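Local coordinates for protein 2-Cys Peroxiredoxin (Plasmodium vivax SaI-1, PDB 2I81) that probably reduces hydrogen peroxide and organic hydroperoxides through a reactive cysteine, as a 2-Cys peroxiredoxin that assembles into a ring of ten subunits, at residues A[191-194]-A[195-198]. Numbering follows the deposited sequence.
Sequences NWQK and GKVS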
loop_
_atom_site.group_PDB
_atom_site.type_symbol
_atom_site.label_atom_id
_atom_site.label_comp_id
_atom_site.label_asym_id
_atom_site.label_seq_id
_atom_site.Cartn_x
_atom_site.Cartn_y
_atom_site.Cartn_z
ATOM N N ASN A 191 37.503 9.847 -33.208
ATOM C CA ASN A 191 38.781 9.208 -33.565
ATOM C C ASN A 191 40.056 9.884 -33.038
ATOM O O ASN A 191 41.139 9.680 -33.594
ATOM C CB ASN A 191 38.902 9.046 -35.089
ATOM C CG ASN A 191 37.959 8.006 -35.651
ATOM O OD1 ASN A 191 37.400 8.191 -36.733
ATOM N ND2 ASN A 191 37.791 6.902 -34.935
ATOM N N TRP A 192 39.935 10.668 -31.970
ATOM C CA TRP A 192 41.056 11.464 -31.460
ATOM C C TRP A 192 42.173 10.624 -30.828
ATOM O O TRP A 192 41.913 9.800 -29.950
ATOM C CB TRP A 192 40.544 12.502 -30.453
ATOM C CG TRP A 192 41.610 13.406 -29.905
ATOM C CD1 TRP A 192 42.004 14.608 -30.416
ATOM C CD2 TRP A 192 42.413 13.186 -28.736
ATOM N NE1 TRP A 192 43.003 15.149 -29.644
ATOM C CE2 TRP A 192 43.274 14.298 -28.606
ATOM C CE3 TRP A 192 42.491 12.155 -27.788
ATOM C CZ2 TRP A 192 44.204 14.409 -27.567
ATOM C CZ3 TRP A 192 43.418 12.266 -26.756
ATOM C CH2 TRP A 192 44.258 13.387 -26.655
ATOM N N GLN A 193 43.409 10.841 -31.282
ATOM C CA GLN A 193 44.598 10.295 -30.615
ATOM C C GLN A 193 45.416 11.436 -30.034
ATOM O O GLN A 193 45.125 12.609 -30.273
ATOM C CB GLN A 193 45.514 9.540 -31.590
ATOM C CG GLN A 193 44.844 8.793 -32.725
ATOM C CD GLN A 193 44.149 7.527 -32.274
ATOM O OE1 GLN A 193 44.583 6.856 -31.335
ATOM N NE2 GLN A 193 43.060 7.186 -32.954
ATOM N N LYS A 194 46.452 11.079 -29.279
ATOM C CA LYS A 194 47.557 11.991 -29.030
ATOM C C LYS A 194 48.517 11.861 -30.211
ATOM O O LYS A 194 48.866 10.742 -30.600
ATOM C CB LYS A 194 48.298 11.611 -27.749
ATOM C CG LYS A 194 47.466 11.733 -26.479
ATOM C CD LYS A 194 48.343 11.471 -25.270
ATOM C CE LYS A 194 47.773 12.149 -24.026
ATOM N NZ LYS A 194 48.619 11.891 -22.828
ATOM N N GLY A 195 48.938 12.977 -30.804
ATOM C CA GLY A 195 48.430 14.300 -30.483
ATOM C C GLY A 195 47.700 14.853 -31.689
ATOM O O GLY A 195 48.183 15.776 -32.351
ATOM N N LYS A 196 46.543 14.263 -31.986
ATOM C CA LYS A 196 45.654 14.781 -33.022
ATOM C C LYS A 196 45.004 16.076 -32.536
ATOM O O LYS A 196 45.012 16.372 -31.336
ATOM C CB LYS A 196 44.591 13.745 -33.405
ATOM C CG LYS A 196 45.086 12.680 -34.385
ATOM C CD LYS A 196 43.991 11.689 -34.789
ATOM C CE LYS A 196 43.056 12.245 -35.862
ATOM N NZ LYS A 196 41.895 13.003 -35.278
ATOM N N VAL A 197 44.450 16.845 -33.469
ATOM C CA VAL A 197 43.885 18.158 -33.157
ATOM C C VAL A 197 42.566 18.064 -32.376
ATOM O O VAL A 197 41.634 17.367 -32.784
ATOM C CB VAL A 197 43.760 19.056 -34.434
ATOM C CG1 VAL A 197 42.939 18.375 -35.531
ATOM C CG2 VAL A 197 43.206 20.440 -34.096
ATOM N N SER A 198 42.520 18.760 -31.241
ATOM C CA SER A 198 41.322 18.834 -30.407
ATOM C C SER A 198 40.467 20.055 -30.767
ATOM O O SER A 198 40.657 20.658 -31.827
ATOM C CB SER A 198 41.699 18.837 -28.921
ATOM O OG SER A 198 42.599 19.891 -28.622
#
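The indole of Trp192 meets the backbone of residues 196-198 mainly along its pyrrole side. Val197 O sits at the ring edge, in plane, 3.7 Å from Trp192 CD1. Lys194 N lies over one face, offset toward the rim. Lys196 O approaches the ring obliquely. Trp192 NE1 gives Lys196 O a weak hydrogen bond of 2.9 Å, well bent at 125°. The indole reaches this backbone because CG of Trp192 is anti to its own N (chi1 -178°). The ring also meets that of His180 on helix 168-184, with the planes inclined, and Ser198 OG is hydrogen-bonded to Asp186.

Residues 193-196 form a beta turn in the C-terminal extension, between helix 168-184 and helix 206-209. Such an extension is a feature of typical 2-Cys peroxiredoxins. Lys196 N closes the turn with a hydrogen bond to Gln193 O, 2.8 Å long. The donor stands above the carbonyl plane, 52° out of it. The peptide bond between the two central residues, Lys194 and Gly195, is modelled as cis, so the turn resembles type VI.

Gln193 and Lys196 run side by side in the same direction. Their aliphatic parts touch, with Gln193 CG 3.7 Å from Lys196 CD. Lys196 CD also packs against Asn191 O, at 3.7 Å. The Lys196 chain bends beyond CG, at chi3 and chi4, which keeps CE and NZ near Asn191 O. Its side chain also touches Tyr209 of helix 206-209.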